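Local coordinates for protein CdiI toxin (Salmonella enterica subsp. enterica serovar Rubislaw str. ATCC 10717, PDB 4ZQU) that serves as the immunity protein of a contact-dependent growth inhibition system, binding its cognate CdiA-CT toxin and neutralizing its toxic activity, at residues Val5-Ala10 with Asp121-His126; Ser61-Pro66 with Pro76-Asp81. All blocks are in the same frame, centred on the assembly; numbering follows the deposited sequence.

Overall arrangement
From the N terminus the chain runs through Val5-Ala10 into strand 8-14, and contact 1 pairs this start with the end of strand 118-124, closing a loop of 110 residues. Contact 2 lies within that loop: the chain leaves helix 47-59, passes Ser61-Pro66, makes a short excursion without helix or strand, and returns as Pro76-Asp81 to form a two-stranded parallel pair just before helix 82-85. The contacts do not cross along the chain. Their centres are about 13 Å apart and they touch, with Trp9 N probably hydrogen-bonded to Ser61 OG, which ties the large antiparallel sheet of contact 1 to the small parallel one of contact 2.

Contact 1 of 2, residues Val5-Ala10 with Asp121-His126; sequences VKSAWA and DICCNH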
# COMPACT_ATOMS: atom_id res chain seq x y z
N VAL B 5 -11.71 -9.61 -9.81
CA VAL B 5 -11.39 -10.46 -10.95
C VAL B 5 -9.89 -10.70 -11.01
O VAL B 5 -9.12 -9.97 -10.37
CB VAL B 5 -11.85 -9.84 -12.28
CG1 VAL B 5 -13.36 -9.63 -12.27
CG2 VAL B 5 -11.13 -8.53 -12.54
N LYS B 6 -9.47 -11.71 -11.76
CA LYS B 6 -8.05 -12.03 -11.87
C LYS B 6 -7.29 -10.89 -12.53
O LYS B 6 -7.71 -10.37 -13.57
CB LYS B 6 -7.85 -13.33 -12.66
CG LYS B 6 -6.39 -13.75 -12.75
CD LYS B 6 -6.23 -15.09 -13.44
CE LYS B 6 -4.78 -15.55 -13.41
NZ LYS B 6 -4.64 -16.91 -14.00
N SER B 7 -6.18 -10.50 -11.92
CA SER B 7 -5.36 -9.41 -12.43
C SER B 7 -3.88 -9.76 -12.38
O SER B 7 -3.48 -10.73 -11.74
CB SER B 7 -5.61 -8.12 -11.63
OG SER B 7 -6.99 -7.81 -11.56
N ALA B 8 -3.08 -8.95 -13.06
CA ALA B 8 -1.63 -9.07 -13.03
C ALA B 8 -1.02 -7.70 -12.77
O ALA B 8 -1.54 -6.68 -13.25
CB ALA B 8 -1.11 -9.66 -14.32
N TRP B 9 0.07 -7.66 -12.02
CA TRP B 9 0.65 -6.39 -11.61
C TRP B 9 2.13 -6.28 -11.93
O TRP B 9 2.80 -7.27 -12.23
CB TRP B 9 0.44 -6.15 -10.12
CG TRP B 9 -1.00 -6.17 -9.69
CD1 TRP B 9 -1.84 -5.11 -9.61
CD2 TRP B 9 -1.75 -7.32 -9.26
NE1 TRP B 9 -3.08 -5.52 -9.16
CE2 TRP B 9 -3.04 -6.87 -8.95
CE3 TRP B 9 -1.45 -8.67 -9.12
CZ2 TRP B 9 -4.04 -7.73 -8.50
CZ3 TRP B 9 -2.44 -9.53 -8.68
CH2 TRP B 9 -3.72 -9.05 -8.37
N ALA B 10 2.63 -5.06 -11.85
CA ALA B 10 4.05 -4.77 -12.00
C ALA B 10 4.30 -3.39 -11.43
O ALA B 10 3.35 -2.63 -11.21
CB ALA B 10 4.47 -4.84 -13.46
N ASP B 121 2.44 2.51 -11.10
CA ASP B 121 1.79 1.23 -10.86
C ASP B 121 1.19 0.67 -12.14
O ASP B 121 0.57 1.40 -12.91
CB ASP B 121 0.69 1.39 -9.81
CG ASP B 121 1.15 2.15 -8.58
OD1 ASP B 121 2.28 1.89 -8.11
OD2 ASP B 121 0.39 3.02 -8.11
N ILE B 122 1.38 -0.62 -12.37
CA ILE B 122 0.77 -1.28 -13.52
C ILE B 122 -0.14 -2.42 -13.06
O ILE B 122 0.26 -3.27 -12.27
CB ILE B 122 1.83 -1.84 -14.50
CG1 ILE B 122 2.48 -0.71 -15.30
CG2 ILE B 122 1.21 -2.84 -15.46
CD1 ILE B 122 3.60 -0.01 -14.60
N CYS B 123 -1.38 -2.41 -13.55
CA CYS B 123 -2.34 -3.48 -13.30
C CYS B 123 -3.01 -3.88 -14.61
O CYS B 123 -3.25 -3.04 -15.47
CB CYS B 123 -3.38 -3.05 -12.27
SG CYS B 123 -4.63 -4.30 -11.91
N CYS B 124 -3.31 -5.17 -14.77
CA CYS B 124 -3.91 -5.65 -16.01
C CYS B 124 -4.95 -6.72 -15.74
O CYS B 124 -4.71 -7.65 -14.97
CB CYS B 124 -2.83 -6.18 -16.96
SG CYS B 124 -3.45 -7.01 -18.44
N ASN B 125 -6.11 -6.59 -16.36
CA ASN B 125 -7.11 -7.65 -16.32
C ASN B 125 -7.78 -7.80 -17.68
O ASN B 125 -7.25 -7.34 -18.70
CB ASN B 125 -8.15 -7.38 -15.23
CG ASN B 125 -8.79 -6.00 -15.33
OD1 ASN B 125 -8.78 -5.37 -16.38
ND2 ASN B 125 -9.36 -5.54 -14.22
N HIS B 126 -8.94 -8.44 -17.70
CA HIS B 126 -9.67 -8.66 -18.94
C HIS B 126 -10.16 -7.35 -19.54
O HIS B 126 -10.41 -7.25 -20.74
CB HIS B 126 -10.86 -9.59 -18.69
CG HIS B 126 -11.86 -9.05 -17.72
ND1 HIS B 126 -12.80 -8.10 -18.06
CD2 HIS B 126 -12.06 -9.32 -16.41
CE1 HIS B 126 -13.53 -7.81 -17.00
NE2 HIS B 126 -13.11 -8.54 -15.99
O HOH W 1 -9.49 -10.71 -15.40
O HOH W 2 -8.22 -5.32 -11.43
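Beyond Asp121, whose OD2 forms a salt bridge with Lys70 of the CdiA-CT toxin chain, Ile122 pairs with Ala10 through two backbone hydrogen bonds, Ala10 N to Ile122 O and Ile122 N to Ala10 O, both 3.0 Å. Their CB atoms meet at 4.1 Å on the face that Leu58 of helix 47-59 covers. Cys123 sits on the opposite face as the non-hydrogen-bonded partner of Trp9. With SG anti to the backbone N (chi1 179°), its sulfur comes obliquely to the indole, 3.4 Å from Trp9 NE1, a Cys sulfur-aromatic contact; its CB touches Trp9 CD1. The pairing is a regular antiparallel ladder inside the large sheet of the immunity protein, strand 118-124 lying between strands 8-14 and 129-138. Cys124 carries the next hydrogen-bonded pair, with Ala8 N to Cys124 O and Cys124 N to Ala8 O both 2.8 Å, the donors in the carbonyl planes. Ser7 CA also approaches Cys124 O, at 3.2 Å. At Asn125 the contacts are made by the side chain and a water: CB rests against Lys6 O, the water joins Ser7 OG to ND2 by a weak bond on the amide side, and OD1 accepts from the backbone N of Asp127 and Ala128. His126 presents the edge of its imidazole to Val5 CG1, 3.9 Å from NE2, while its backbone N reaches Lys6 O through another water.

Contact 2 of 2, residues Ser61-Pro66 with Pro76-Asp81; sequences SRFVLP and PEVTFD
Phe63, Leu65 and Val78 make the tightly packed part of this contact. Val78 CG2, anti to its own backbone N, lies over one face of the Phe63 ring toward the rim and reaches Leu65 CG at 3.8 Å; the valine crosses both side chains at about a right angle. Beside this cluster the backbones form a short parallel ladder. Thr79 N donates to Phe63 O (2.8 Å, nearly straight at 171°), Leu65 N to Thr79 O (2.7 Å), and Asp81 N to Leu65 O (3.0 Å), so Thr79 both gives and takes a bond with Ser61-Pro66. The solvent side is looser: exposed Phe80 leans its CD1 on Leu65 CB, Glu77 lies at the edge of the Phe63 ring, and Thr79 OG1 touches Val64 CB and shares a water with Arg62 NH1. A separate, firm grip closes the other end. The Arg62 chain bends at chi3 (-71°), which sets NE; the guanidinium meets Asp81 OD2 at its edge. NH1 binds OD2 at 2.6 Å in the guanidinium plane, on the anti lone pair, and NH2 adds a weak bond; the two planes stand 59° apart. NH2 also bridges to Asp33. Asp81 OD1 makes weak bonds to Asp83 N and Leu84 N, an N-cap of helix 82-85. Leu84 of that helix touches Arg62 and Val64, Tyr27 stacks on Phe63 just past strand 19-26, and Trp9 of strand 8-14 also packs against Phe63.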
# COMPACT_ATOMS: atom_id res chain seq x y z
N SER B 61 3.24 -12.43 -12.97
CA SER B 61 2.44 -12.00 -11.83
C SER B 61 1.52 -13.11 -11.36
O SER B 61 0.99 -13.88 -12.16
CB SER B 61 1.63 -10.76 -12.19
OG SER B 61 0.89 -10.30 -11.07
N ARG B 62 1.34 -13.19 -10.05
CA ARG B 62 0.49 -14.22 -9.45
C ARG B 62 -0.78 -13.63 -8.85
O ARG B 62 -0.77 -12.56 -8.25
CB ARG B 62 1.26 -14.98 -8.37
CG ARG B 62 2.36 -15.87 -8.91
CD ARG B 62 3.01 -16.65 -7.78
NE ARG B 62 3.82 -15.80 -6.92
CZ ARG B 62 4.10 -16.07 -5.65
NH1 ARG B 62 3.63 -17.17 -5.09
NH2 ARG B 62 4.86 -15.24 -4.95
N PHE B 63 -1.88 -14.35 -9.04
CA PHE B 63 -3.16 -14.01 -8.44
C PHE B 63 -3.31 -14.83 -7.17
O PHE B 63 -3.77 -15.97 -7.20
CB PHE B 63 -4.30 -14.28 -9.43
CG PHE B 63 -5.63 -13.76 -8.98
CD1 PHE B 63 -5.78 -12.44 -8.60
CD2 PHE B 63 -6.73 -14.59 -8.96
CE1 PHE B 63 -7.01 -11.96 -8.19
CE2 PHE B 63 -7.97 -14.12 -8.56
CZ PHE B 63 -8.11 -12.80 -8.17
N VAL B 64 -2.92 -14.24 -6.04
CA VAL B 64 -2.62 -15.03 -4.85
C VAL B 64 -3.08 -14.36 -3.55
O VAL B 64 -3.07 -13.14 -3.43
CB VAL B 64 -1.09 -15.32 -4.80
CG1 VAL B 64 -0.29 -14.03 -4.97
CG2 VAL B 64 -0.68 -16.06 -3.53
N LEU B 65 -3.51 -15.19 -2.60
CA LEU B 65 -3.88 -14.74 -1.25
C LEU B 65 -2.94 -15.36 -0.21
O LEU B 65 -2.25 -16.34 -0.51
CB LEU B 65 -5.33 -15.09 -0.96
CG LEU B 65 -6.36 -14.12 -1.52
CD1 LEU B 65 -7.76 -14.67 -1.36
CD2 LEU B 65 -6.23 -12.77 -0.84
N PRO B 66 -2.91 -14.81 1.02
CA PRO B 66 -2.02 -15.38 2.04
C PRO B 66 -2.31 -16.84 2.35
O PRO B 66 -1.39 -17.66 2.43
CB PRO B 66 -2.30 -14.51 3.27
CG PRO B 66 -2.79 -13.22 2.72
CD PRO B 66 -3.56 -13.57 1.48
N PRO B 76 -12.24 -18.47 -7.28
CA PRO B 76 -11.86 -19.87 -7.56
C PRO B 76 -10.52 -20.02 -8.27
O PRO B 76 -9.99 -21.12 -8.35
CB PRO B 76 -13.00 -20.36 -8.45
CG PRO B 76 -13.59 -19.14 -9.03
CD PRO B 76 -13.47 -18.09 -7.98
N GLU B 77 -9.97 -18.92 -8.78
CA GLU B 77 -8.73 -18.98 -9.54
C GLU B 77 -7.51 -18.65 -8.68
O GLU B 77 -6.37 -18.86 -9.10
CB GLU B 77 -8.78 -18.02 -10.73
CG GLU B 77 -9.46 -18.57 -11.96
CD GLU B 77 -9.35 -17.63 -13.14
OE1 GLU B 77 -10.32 -16.88 -13.41
OE2 GLU B 77 -8.29 -17.64 -13.80
N VAL B 78 -7.75 -18.11 -7.49
CA VAL B 78 -6.68 -17.56 -6.68
C VAL B 78 -5.79 -18.67 -6.10
O VAL B 78 -6.26 -19.76 -5.78
CB VAL B 78 -7.24 -16.67 -5.53
CG1 VAL B 78 -7.84 -17.51 -4.42
CG2 VAL B 78 -6.16 -15.75 -4.99
N THR B 79 -4.49 -18.39 -6.01
CA THR B 79 -3.55 -19.31 -5.39
C THR B 79 -3.18 -18.80 -4.00
O THR B 79 -3.69 -17.76 -3.56
CB THR B 79 -2.28 -19.51 -6.24
OG1 THR B 79 -1.51 -18.31 -6.25
CG2 THR B 79 -2.65 -19.89 -7.67
N PHE B 80 -2.31 -19.52 -3.30
CA PHE B 80 -1.97 -19.14 -1.93
C PHE B 80 -0.47 -19.19 -1.67
O PHE B 80 0.23 -20.11 -2.10
CB PHE B 80 -2.70 -20.04 -0.93
CG PHE B 80 -4.18 -20.11 -1.17
CD1 PHE B 80 -4.99 -19.02 -0.89
CD2 PHE B 80 -4.77 -21.27 -1.66
CE1 PHE B 80 -6.36 -19.08 -1.11
CE2 PHE B 80 -6.13 -21.33 -1.88
CZ PHE B 80 -6.93 -20.24 -1.61
N ASP B 81 0.02 -18.19 -0.94
CA ASP B 81 1.44 -18.08 -0.61
C ASP B 81 1.61 -17.24 0.65
O ASP B 81 1.52 -16.01 0.60
CB ASP B 81 2.22 -17.47 -1.77
CG ASP B 81 3.72 -17.59 -1.60
OD1 ASP B 81 4.19 -17.87 -0.48
OD2 ASP B 81 4.45 -17.39 -2.60
O HOH W 3 1.12 -18.83 -6.03